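Local coordinates for protein MdbA (Actinomyces oris, PDB 4Z7X) that acts as a thiol-disulfide oxidoreductase of the thioredoxin superfamily, probably forming disulfide bonds in exported proteins such as pilus subunits, at residues Phe63-Ser68 with Ala129-Phe134. Sequence-based numbering, arbitrary orientation. Where two conformers were deposited one is given.
Sequences FDYSCS and AAFEIF
Phe-131 presents one face to Tyr-65, whose CD1 sits 3.7 Å from Phe-131 CE2, offset toward the rim, and at its edge it receives Asp-64 O and Phe-63 CD2. The Tyr-65 and Phe-131 side chains cross at about a right angle, their ring planes inclined at 46°. The tyrosine ring in turn carries Phe-63 CE2 over the centre of one face, 3.4 Å above the plane, so the three rings form a compact aromatic cluster. Phe-63 CD2 lies 3.8 Å from Phe-131 CZ, and CZ also comes within 3.5 Å of Asp-64 O. A little further along the helix, Phe-134, in one of its two conformers, has Tyr-65 O over one face and CE2 near Ser-68 CA; CG anti to the backbone N (chi1 -166°) is carried toward the turn. An alanine in place of Phe-131 would probably open a gap beside Tyr-65 and Phe-63 and leave the tyrosine ring less firmly fixed.

Between the turn and residues 129-134 the polar link is a water that donates to both Tyr-65 O (2.8 Å) and Ala-130 O. One turn back along the same helix, His-127 ND1 hydrogen-bonds Tyr-65 OH. The type I turn from Asp-64 to Cys-67 is braced by an Asx turn, Ser-66 N donating to Asp-64 OD1 at 2.9 Å, and Thr-105 hydrogen-bonds to that same oxygen.

The contact thus illustrates how a thioredoxin-like fold can pack a helix of its probable helical insertion, as in DsbA-like proteins, against the loop leading to the likely redox cysteines: strand 58-63 runs into the turn, and Cys-67, first cysteine of a probable CxxC motif, N-caps helix 68-86, whose Cys-70 and Ala-71 touch Phe-131. Val-108 of helix 103-118 packs against Tyr-65 and Ala-130.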
# COMPACT_ATOMS: atom_id res chain seq x y z
N PHE A 63 4.73 3.39 -3.42
CA PHE A 63 4.64 2.29 -4.39
C PHE A 63 3.63 2.60 -5.49
O PHE A 63 2.80 3.50 -5.38
CB PHE A 63 4.21 1.02 -3.67
CG PHE A 63 2.77 1.02 -3.26
CD1 PHE A 63 2.34 1.59 -2.07
CD2 PHE A 63 1.82 0.57 -4.15
CE1 PHE A 63 0.99 1.60 -1.78
CE2 PHE A 63 0.48 0.58 -3.86
CZ PHE A 63 0.06 1.12 -2.67
N ASP A 64 3.78 1.86 -6.60
CA ASP A 64 2.83 1.83 -7.71
C ASP A 64 2.50 0.35 -7.97
O ASP A 64 3.41 -0.46 -8.15
CB ASP A 64 3.48 2.47 -8.96
CG ASP A 64 2.54 2.60 -10.15
OD1 ASP A 64 1.56 1.85 -10.22
OD2 ASP A 64 2.81 3.43 -11.05
N TYR A 65 1.22 0.02 -7.97
CA TYR A 65 0.76 -1.32 -8.30
C TYR A 65 1.25 -1.87 -9.64
O TYR A 65 1.25 -3.09 -9.84
CB TYR A 65 -0.77 -1.45 -8.22
CG TYR A 65 -1.33 -1.45 -6.80
CD1 TYR A 65 -0.94 -2.41 -5.90
CD2 TYR A 65 -2.18 -0.45 -6.36
CE1 TYR A 65 -1.43 -2.44 -4.62
CE2 TYR A 65 -2.67 -0.45 -5.07
CZ TYR A 65 -2.28 -1.43 -4.19
OH TYR A 65 -2.73 -1.41 -2.92
N SER A 66 1.63 -0.99 -10.55
CA SER A 66 2.13 -1.39 -11.87
C SER A 66 3.65 -1.36 -12.01
O SER A 66 4.17 -1.53 -13.12
CB SER A 66 1.53 -0.50 -12.96
OG SER A 66 0.13 -0.71 -13.07
N CYS A 67 4.35 -1.24 -10.88
CA CYS A 67 5.82 -1.18 -10.84
C CYS A 67 6.40 -2.55 -10.49
O CYS A 67 6.14 -3.12 -9.40
CB CYS A 67 6.28 -0.11 -9.83
SG CYS A 67 8.07 -0.15 -9.52
N SER A 68 7.22 -3.08 -11.38
CA SER A 68 7.81 -4.41 -11.14
C SER A 68 8.74 -4.46 -9.96
O SER A 68 8.80 -5.49 -9.28
CB SER A 68 8.51 -4.90 -12.42
OG SER A 68 9.63 -4.09 -12.74
N ALA A 129 -2.17 -9.52 -2.47
CA ALA A 129 -2.71 -10.33 -3.53
C ALA A 129 -2.71 -9.61 -4.87
O ALA A 129 -2.50 -10.24 -5.92
CB ALA A 129 -4.10 -10.84 -3.15
N ALA A 130 -2.94 -8.29 -4.86
CA ALA A 130 -2.96 -7.52 -6.11
C ALA A 130 -1.56 -7.47 -6.68
O ALA A 130 -1.38 -7.57 -7.88
CB ALA A 130 -3.45 -6.12 -5.85
N PHE A 131 -0.56 -7.33 -5.82
CA PHE A 131 0.82 -7.40 -6.30
C PHE A 131 1.17 -8.79 -6.81
O PHE A 131 1.94 -8.92 -7.75
CB PHE A 131 1.81 -6.95 -5.24
CG PHE A 131 2.18 -5.49 -5.32
CD1 PHE A 131 2.70 -4.98 -6.49
CD2 PHE A 131 1.92 -4.60 -4.29
CE1 PHE A 131 3.07 -3.65 -6.60
CE2 PHE A 131 2.32 -3.28 -4.38
CZ PHE A 131 2.88 -2.80 -5.55
N GLU A 132 0.63 -9.83 -6.20
CA GLU A 132 0.88 -11.22 -6.62
C GLU A 132 0.38 -11.43 -8.05
O GLU A 132 0.99 -12.16 -8.83
CB GLU A 132 0.19 -12.19 -5.63
CG GLU A 132 0.43 -13.66 -5.88
CD GLU A 132 0.12 -14.51 -4.65
OE1 GLU A 132 -0.23 -13.94 -3.59
OE2 GLU A 132 0.18 -15.74 -4.75
N ILE A 133 -0.74 -10.82 -8.37
CA ILE A 133 -1.25 -10.92 -9.76
C ILE A 133 -0.16 -10.41 -10.74
O ILE A 133 0.15 -11.04 -11.76
CB ILE A 133 -2.56 -10.10 -9.98
CG1 ILE A 133 -3.73 -10.77 -9.31
CG2 ILE A 133 -2.90 -9.95 -11.45
CD1 ILE A 133 -5.01 -9.96 -9.32
N PHE A 134 0.39 -9.25 -10.42
CA PHE A 134 1.37 -8.62 -11.28
C PHE A 134 2.63 -9.47 -11.33
O PHE A 134 3.17 -9.70 -12.41
CB PHE A 134 1.66 -7.20 -10.78
CG PHE A 134 2.40 -6.34 -11.77
CD1 PHE A 134 1.70 -5.54 -12.66
CD2 PHE A 134 3.77 -6.33 -11.81
CE1 PHE A 134 2.37 -4.75 -13.58
CE2 PHE A 134 4.45 -5.54 -12.73
CZ PHE A 134 3.75 -4.74 -13.61
O HOH W 1 -0.68 -4.98 -9.17